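Local coordinates for hemoglobin-like protein (Methylacidiphilum infernorum, PDB 4NK2) that binds heme b as a group II truncated hemoglobin and probably serves to bind or carry oxygen, at residues Y141-L145 and F158-I162. Sequence-based numbering, arbitrary orientation.
Sequences YKHAL and FWQWI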
loop_
_atom_site.group_PDB
_atom_site.type_symbol
_atom_site.label_atom_id
_atom_site.label_comp_id
_atom_site.label_asym_id
_atom_site.label_seq_id
_atom_site.Cartn_x
_atom_site.Cartn_y
_atom_site.Cartn_z
ATOM N N TYR A 141 -5.523 -16.870 13.670
ATOM C CA TYR A 141 -4.417 -17.798 13.896
ATOM C C TYR A 141 -4.221 -18.033 15.388
ATOM O O TYR A 141 -3.954 -19.167 15.820
ATOM C CB TYR A 141 -3.132 -17.268 13.268
ATOM C CG TYR A 141 -2.458 -18.267 12.366
ATOM C CD1 TYR A 141 -2.070 -17.912 11.084
ATOM C CD2 TYR A 141 -2.185 -19.557 12.806
ATOM C CE1 TYR A 141 -1.438 -18.810 10.249
ATOM C CE2 TYR A 141 -1.553 -20.469 11.972
ATOM C CZ TYR A 141 -1.186 -20.084 10.693
ATOM O OH TYR A 141 -0.557 -20.977 9.843
ATOM N N LYS A 142 -4.351 -16.970 16.176
ATOM C CA LYS A 142 -4.284 -17.100 17.640
ATOM C C LYS A 142 -5.278 -18.156 18.110
ATOM O O LYS A 142 -4.929 -19.074 18.877
ATOM C CB LYS A 142 -4.583 -15.753 18.310
ATOM C CG LYS A 142 -4.447 -15.783 19.850
ATOM C CD LYS A 142 -4.909 -14.464 20.488
ATOM C CE LYS A 142 -6.413 -14.312 20.435
ATOM N NZ LYS A 142 -6.889 -13.098 21.170
ATOM N N HIS A 143 -6.520 -18.051 17.656
ATOM C CA HIS A 143 -7.518 -19.070 18.014
ATOM C C HIS A 143 -7.184 -20.471 17.510
ATOM O O HIS A 143 -7.330 -21.449 18.260
ATOM C CB HIS A 143 -8.922 -18.646 17.583
ATOM C CG HIS A 143 -9.497 -17.580 18.456
ATOM N ND1 HIS A 143 -9.381 -16.238 18.166
ATOM C CD2 HIS A 143 -10.144 -17.655 19.645
ATOM C CE1 HIS A 143 -9.960 -15.530 19.122
ATOM N NE2 HIS A 143 -10.429 -16.368 20.032
ATOM N N ALA A 144 -6.744 -20.587 16.254
ATOM C CA ALA A 144 -6.344 -21.903 15.741
ATOM C C ALA A 144 -5.261 -22.534 16.620
ATOM O O ALA A 144 -5.326 -23.721 16.945
ATOM C CB ALA A 144 -5.874 -21.818 14.279
ATOM N N LEU A 145 -4.244 -21.747 16.967
ATOM C CA LEU A 145 -3.120 -22.242 17.758
ATOM C C LEU A 145 -3.610 -22.846 19.062
ATOM O O LEU A 145 -3.159 -23.921 19.469
ATOM C CB LEU A 145 -2.124 -21.107 18.032
ATOM C CG LEU A 145 -1.235 -20.759 16.827
ATOM C CD1 LEU A 145 -0.511 -19.417 16.995
ATOM C CD2 LEU A 145 -0.239 -21.877 16.588
ATOM N N PHE A 158 6.551 -19.712 16.896
ATOM C CA PHE A 158 5.622 -19.674 15.768
ATOM C C PHE A 158 4.904 -18.325 15.682
ATOM O O PHE A 158 4.801 -17.723 14.601
ATOM C CB PHE A 158 4.599 -20.810 15.875
ATOM C CG PHE A 158 3.745 -20.966 14.638
ATOM C CD1 PHE A 158 2.514 -20.327 14.538
ATOM C CD2 PHE A 158 4.198 -21.709 13.555
ATOM C CE1 PHE A 158 1.735 -20.450 13.383
ATOM C CE2 PHE A 158 3.421 -21.836 12.392
ATOM C CZ PHE A 158 2.190 -21.210 12.316
ATOM N N TRP A 159 4.381 -17.858 16.811
ATOM C CA TRP A 159 3.634 -16.603 16.822
ATOM C C TRP A 159 4.482 -15.425 16.347
ATOM O O TRP A 159 4.033 -14.615 15.531
ATOM C CB TRP A 159 3.074 -16.282 18.219
ATOM C CG TRP A 159 2.350 -14.961 18.196
ATOM C CD1 TRP A 159 2.819 -13.738 18.617
ATOM C CD2 TRP A 159 1.043 -14.728 17.661
ATOM N NE1 TRP A 159 1.863 -12.765 18.391
ATOM C CE2 TRP A 159 0.770 -13.346 17.798
ATOM C CE3 TRP A 159 0.076 -15.556 17.078
ATOM C CZ2 TRP A 159 -0.434 -12.779 17.381
ATOM C CZ3 TRP A 159 -1.120 -14.992 16.668
ATOM C CH2 TRP A 159 -1.368 -13.617 16.832
ATOM N N GLN A 160 5.687 -15.295 16.867
ATOM C CA GLN A 160 6.497 -14.152 16.516
ATOM C C GLN A 160 6.868 -14.184 15.040
ATOM O O GLN A 160 7.049 -13.163 14.422
ATOM C CB GLN A 160 7.723 -14.046 17.415
ATOM C CG GLN A 160 8.852 -14.940 17.025
ATOM O OE1 GLN A 160 9.805 -14.495 19.184
ATOM N NE2 GLN A 160 11.079 -15.585 17.689
ATOM N N TRP A 161 6.938 -15.377 14.476
ATOM C CA TRP A 161 7.147 -15.498 13.031
ATOM C C TRP A 161 5.976 -14.919 12.242
ATOM O O TRP A 161 6.159 -14.023 11.413
ATOM C CB TRP A 161 7.389 -16.952 12.619
ATOM C CG TRP A 161 7.435 -17.132 11.114
ATOM C CD1 TRP A 161 8.158 -16.389 10.218
ATOM C CD2 TRP A 161 6.735 -18.122 10.342
ATOM N NE1 TRP A 161 7.944 -16.859 8.933
ATOM C CE2 TRP A 161 7.074 -17.917 8.986
ATOM C CE3 TRP A 161 5.853 -19.159 10.671
ATOM C CZ2 TRP A 161 6.562 -18.715 7.958
ATOM C CZ3 TRP A 161 5.345 -19.947 9.656
ATOM C CH2 TRP A 161 5.706 -19.722 8.308
ATOM N N ILE A 162 4.765 -15.410 12.477
ATOM C CA ILE A 162 3.645 -14.902 11.668
ATOM C C ILE A 162 3.262 -13.455 12.005
ATOM O O ILE A 162 2.818 -12.714 11.124
ATOM C CB ILE A 162 2.388 -15.811 11.735
ATOM C CG1 ILE A 162 1.898 -15.967 13.182
ATOM C CG2 ILE A 162 2.685 -17.164 11.126
ATOM C CD1 ILE A 162 0.536 -16.656 13.298
#
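Two helices run antiparallel here, 141-145 near the end of helix 131-147 and 158-162 within helix 155-165, the segments' N-to-C directions 161° apart. By position these are the G and H helices of the globin fold, whose antiparallel pairing makes up half of the two-over-two sandwich of truncated hemoglobins. The segment axes come within 11.6 Å, and even the nearest CA atoms, those of Lys142 and Trp159, stay 8.0 Å apart. That gap is filled by large side chains, and no hydrogen bond crosses it; each helix keeps its own backbone bonds, such as Leu145 N to Tyr141 O at 2.8 Å.

Tyr141 and Leu145, one turn apart, face Phe158 and Ile162, also one turn apart. Phe158 points its edge at the face of Tyr141 in an offset edge-to-face pair, centroids 5.5 Å apart and planes at 60°. Leu145 packs against both Phe158 and Trp159, its CD2 3.8 Å from Phe158 CD1 and its CD1 3.9 Å from Trp159 CE3. The indole edge of Trp159 meets Lys142, its CZ3 3.8 Å from Lys142 N and 3.9 Å from Lys142 CB, while its NE1 hydrogen-bonds to Val182 O, tying the pair to the chain leading into helix 184-192. Leu66 and Val101, from helices 53-75 and 87-104, close over Tyr141 and Phe158. The heme lies beside this core: Trp161, which makes no contact across the pair, touches it, and Tyr141 packs on the heme-binding Trp137. Ile162 sets a CH-pi contact on Tyr141, its CD1 3.9 Å from the ring centroid and 3.5 Å from Tyr141 CG.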